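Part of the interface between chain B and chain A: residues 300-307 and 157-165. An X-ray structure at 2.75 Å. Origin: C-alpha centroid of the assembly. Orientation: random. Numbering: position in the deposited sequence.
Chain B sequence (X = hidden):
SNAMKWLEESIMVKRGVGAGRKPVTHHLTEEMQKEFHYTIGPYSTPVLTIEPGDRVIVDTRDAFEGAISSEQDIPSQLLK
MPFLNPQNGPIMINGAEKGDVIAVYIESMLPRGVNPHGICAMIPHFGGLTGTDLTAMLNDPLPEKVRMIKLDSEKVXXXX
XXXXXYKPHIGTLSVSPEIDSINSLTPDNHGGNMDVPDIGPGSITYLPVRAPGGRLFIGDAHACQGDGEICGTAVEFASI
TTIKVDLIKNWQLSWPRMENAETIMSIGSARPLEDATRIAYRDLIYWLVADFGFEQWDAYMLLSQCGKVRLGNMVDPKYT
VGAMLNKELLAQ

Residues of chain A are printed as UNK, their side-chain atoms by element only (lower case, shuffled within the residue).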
# COMPACT_ATOMS: atom_id res chain seq x y z
N TYR B 300 -17.34 -16.91 -2.80
CA TYR B 300 -16.36 -16.18 -1.98
C TYR B 300 -15.71 -17.10 -0.95
O TYR B 300 -14.48 -17.16 -0.85
CB TYR B 300 -17.09 -15.00 -1.31
CG TYR B 300 -16.30 -14.11 -0.38
CD1 TYR B 300 -15.09 -13.55 -0.76
CD2 TYR B 300 -16.84 -13.72 0.83
CE1 TYR B 300 -14.40 -12.69 0.08
CE2 TYR B 300 -16.16 -12.86 1.68
CZ TYR B 300 -14.95 -12.33 1.29
OH TYR B 300 -14.29 -11.48 2.14
N MSE B 301 -16.53 -17.86 -0.23
CA MSE B 301 -16.03 -18.77 0.79
C MSE B 301 -15.35 -19.96 0.17
O MSE B 301 -14.42 -20.49 0.75
CB MSE B 301 -17.16 -19.21 1.70
CG MSE B 301 -17.68 -18.03 2.51
SE MSE B 301 -19.19 -18.59 3.65
CE MSE B 301 -18.32 -19.68 5.03
N LEU B 302 -15.79 -20.38 -1.02
CA LEU B 302 -15.17 -21.53 -1.69
C LEU B 302 -13.77 -21.16 -2.18
O LEU B 302 -12.84 -21.96 -2.06
CB LEU B 302 -16.01 -22.03 -2.88
CG LEU B 302 -15.45 -23.25 -3.62
CD1 LEU B 302 -15.42 -24.46 -2.71
CD2 LEU B 302 -16.25 -23.56 -4.86
N LEU B 303 -13.62 -19.95 -2.74
CA LEU B 303 -12.32 -19.47 -3.22
C LEU B 303 -11.34 -19.29 -2.08
O LEU B 303 -10.14 -19.23 -2.30
CB LEU B 303 -12.44 -18.17 -4.01
CG LEU B 303 -13.05 -18.32 -5.40
CD1 LEU B 303 -13.25 -16.95 -6.02
CD2 LEU B 303 -12.16 -19.19 -6.27
N SER B 304 -11.86 -19.17 -0.86
CA SER B 304 -11.03 -19.05 0.31
C SER B 304 -10.41 -20.43 0.62
O SER B 304 -9.56 -20.55 1.51
CB SER B 304 -11.86 -18.54 1.49
OG SER B 304 -11.04 -18.19 2.59
N GLN B 305 -10.83 -21.45 -0.13
CA GLN B 305 -10.34 -22.83 0.03
C GLN B 305 -9.63 -23.36 -1.23
O GLN B 305 -8.74 -24.21 -1.12
CB GLN B 305 -11.51 -23.79 0.33
CG GLN B 305 -12.57 -23.28 1.30
CD GLN B 305 -12.02 -22.79 2.62
OE1 GLN B 305 -10.99 -23.29 3.10
NE2 GLN B 305 -12.71 -21.84 3.23
N CYS B 306 -10.02 -22.85 -2.41
CA CYS B 306 -9.49 -23.34 -3.71
C CYS B 306 -8.86 -22.32 -4.63
O CYS B 306 -8.28 -22.70 -5.65
CB CYS B 306 -10.65 -23.93 -4.50
SG CYS B 306 -11.53 -25.15 -3.56
N GLY B 307 -9.02 -21.05 -4.33
CA GLY B 307 -8.46 -20.02 -5.19
C GLY B 307 -6.95 -20.10 -5.28
O GLY B 307 -6.28 -20.43 -4.30
N UNK A 157 -16.12 -32.25 2.60
CA UNK A 157 -17.45 -32.23 1.98
C UNK A 157 -18.11 -30.86 1.99
O UNK A 157 -19.11 -30.64 2.68
c UNK A 157 -18.33 -33.29 2.65
o UNK A 157 -15.92 -38.41 2.34
c UNK A 157 -16.37 -36.43 3.56
c UNK A 157 -17.82 -35.44 1.41
c UNK A 157 -17.22 -36.69 1.33
c UNK A 157 -16.96 -35.17 3.63
c UNK A 157 -17.70 -34.66 2.57
c UNK A 157 -16.50 -37.18 2.41
N UNK A 158 -17.55 -29.95 1.19
CA UNK A 158 -18.02 -28.57 1.09
C UNK A 158 -19.50 -28.46 0.73
O UNK A 158 -20.22 -27.69 1.35
c UNK A 158 -16.25 -25.30 1.99
c UNK A 158 -16.68 -22.92 2.25
c UNK A 158 -17.74 -24.12 0.51
c UNK A 158 -17.53 -22.91 1.17
c UNK A 158 -18.42 -25.75 -0.86
n UNK A 158 -18.53 -24.41 -0.58
c UNK A 158 -17.18 -27.78 0.06
c UNK A 158 -17.11 -25.31 0.89
c UNK A 158 -16.04 -24.10 2.66
c UNK A 158 -17.55 -26.34 0.01
N UNK A 159 -19.93 -29.22 -0.27
CA UNK A 159 -21.33 -29.21 -0.71
C UNK A 159 -21.61 -30.35 -1.68
O UNK A 159 -20.70 -31.09 -2.05
o UNK A 159 -20.86 -27.69 -2.56
c UNK A 159 -21.66 -27.87 -1.40
N UNK A 160 -22.87 -30.50 -2.09
CA UNK A 160 -23.23 -31.54 -3.06
C UNK A 160 -22.40 -31.37 -4.33
O UNK A 160 -21.87 -32.34 -4.88
o UNK A 160 -27.77 -32.98 -2.33
c UNK A 160 -24.71 -31.47 -3.43
c UNK A 160 -27.11 -32.08 -2.84
o UNK A 160 -27.59 -31.31 -3.72
c UNK A 160 -25.66 -31.92 -2.34
N UNK A 161 -22.27 -30.11 -4.75
CA UNK A 161 -21.52 -29.77 -5.95
C UNK A 161 -19.99 -29.90 -5.82
O UNK A 161 -19.34 -30.36 -6.76
c UNK A 161 -21.67 -26.50 -8.04
n UNK A 161 -20.68 -24.60 -11.02
c UNK A 161 -21.88 -28.34 -6.38
c UNK A 161 -21.27 -24.89 -9.87
n UNK A 161 -22.04 -23.98 -9.28
n UNK A 161 -21.09 -26.08 -9.31
c UNK A 161 -21.22 -27.89 -7.67
N UNK A 162 -19.43 -29.48 -4.68
CA UNK A 162 -17.97 -29.53 -4.50
C UNK A 162 -17.48 -30.36 -3.32
O UNK A 162 -17.88 -30.14 -2.17
n UNK A 162 -17.82 -26.17 -7.42
c UNK A 162 -18.73 -25.64 -6.63
c UNK A 162 -17.40 -28.11 -4.34
c UNK A 162 -17.16 -27.17 -6.74
c UNK A 162 -17.70 -27.22 -5.50
n UNK A 162 -18.69 -26.26 -5.47
N UNK A 163 -16.60 -31.31 -3.63
CA UNK A 163 -15.97 -32.17 -2.63
C UNK A 163 -14.50 -31.86 -2.85
O UNK A 163 -13.96 -32.14 -3.92
o UNK A 163 -17.68 -33.87 -2.71
c UNK A 163 -16.27 -33.65 -2.84
c UNK A 163 -15.55 -34.51 -1.82
N UNK A 164 -13.87 -31.23 -1.86
CA UNK A 164 -12.47 -30.83 -1.97
C UNK A 164 -11.52 -31.85 -1.36
O UNK A 164 -11.89 -32.54 -0.40
c UNK A 164 -13.18 -28.13 -3.18
c UNK A 164 -12.27 -29.49 -1.26
c UNK A 164 -13.23 -28.38 -1.68
c UNK A 164 -12.86 -27.11 -0.92
N UNK A 165 -10.30 -31.97 -1.91
CA UNK A 165 -9.35 -32.89 -1.30
C UNK A 165 -8.89 -32.39 0.06
O UNK A 165 -8.85 -31.17 0.30
c UNK A 165 -9.79 -31.42 -3.18
c UNK A 165 -8.70 -32.39 -3.56
c UNK A 165 -8.16 -32.90 -2.28

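Position 157 carries eight side-chain atoms: one carbon, then a ring of six carbons bearing a single oxygen. That is a phenol, so the residue is Tyr157(A). It lies out of reach of the helix of chain B, and its hydroxyl is hydrogen-bonded elsewhere in the structure, a use that suits a phenol.

At position 158 one carbon leads into fused five- and six-membered rings holding eight carbons and one nitrogen. Only an indole fits, and the residue is Trp158(A). Its CA-to-CB bond points toward chain B, and the ring meets three residues there. Leu302(B) CD1 sits 3.7 Å from the centroid of the Trp158(A) five-membered ring, 9° off the normal, a CH-pi contact over the face. Met301(B) CB lies 3.8 Å from Trp158(A) CZ2, and Gln305(B) CG lies 3.8 Å from Trp158(A) CZ3. A broad, flat ring suits this place because it can cover several helix residues at once.

Position 159 has one carbon and one oxygen, and is Ser159(A). It does not touch chain B but shapes the loop: the backbone N of position 162 donates to Ser159(A) OG at 3.1 Å, while Ser159(A) N donates to the backbone O of 162 at 2.9 Å. A short hydroxyl side chain can thus accept the backbone N of the residue three positions on and brace the loop.

Position 160 has three carbons, the third carrying two oxygens: a carboxylate on a two-carbon arm, Glu160(A). It is exposed and far from the helix, a fitting place for a charge.

Position 161 shows three carbons, a nitrogen, then a carbon carrying two more nitrogens. This guanidinium belongs to Arg161(A), out of reach of chain B, whose extended chain offers several donors and makes its hydrogen bonds elsewhere in the structure.

At position 162 one carbon bears a five-membered ring of three carbons and two nitrogens, the imidazole of His162(A). Leu302(B) CD2 stands 3.7 Å from the centroid of this His162(A) ring, 14° off the normal, so an aromatic face again receives a methyl.

Position 163 branches at its first carbon into one oxygen and one carbon, which identifies Thr163(A). Polar, it is at ease where exposed and makes no contact with chain B.

Position 164 has four carbons, forked at the second: Leu164(A). Leu164(A) CD2 lies 3.4 Å from Cys306(B) SG, and Leu164(A) CD1 lies 3.8 Å from Gln305(B) CB and 4.1 Å from Leu302(B) CD1. A forked aliphatic chain can reach all three helix residues.

Position 165 closes three carbons onto the backbone N, giving Pro165(A), exposed and out of reach; its ring restricts phi, here -70°, in an extended strand.

The contact works by packing, with no hydrogen bond between the stretches. Leu302(B) is its centre: its two methyls lie over the faces of Trp158(A) and His162(A), while CD1 also approaches Leu164(A). Gln305(B) packs through CB and CG at its closest approaches, and its NE2 donates to Met301(B) O at 3.3 Å and also has a partner elsewhere in the structure.

Chain A (157-165) YWSERHTLP
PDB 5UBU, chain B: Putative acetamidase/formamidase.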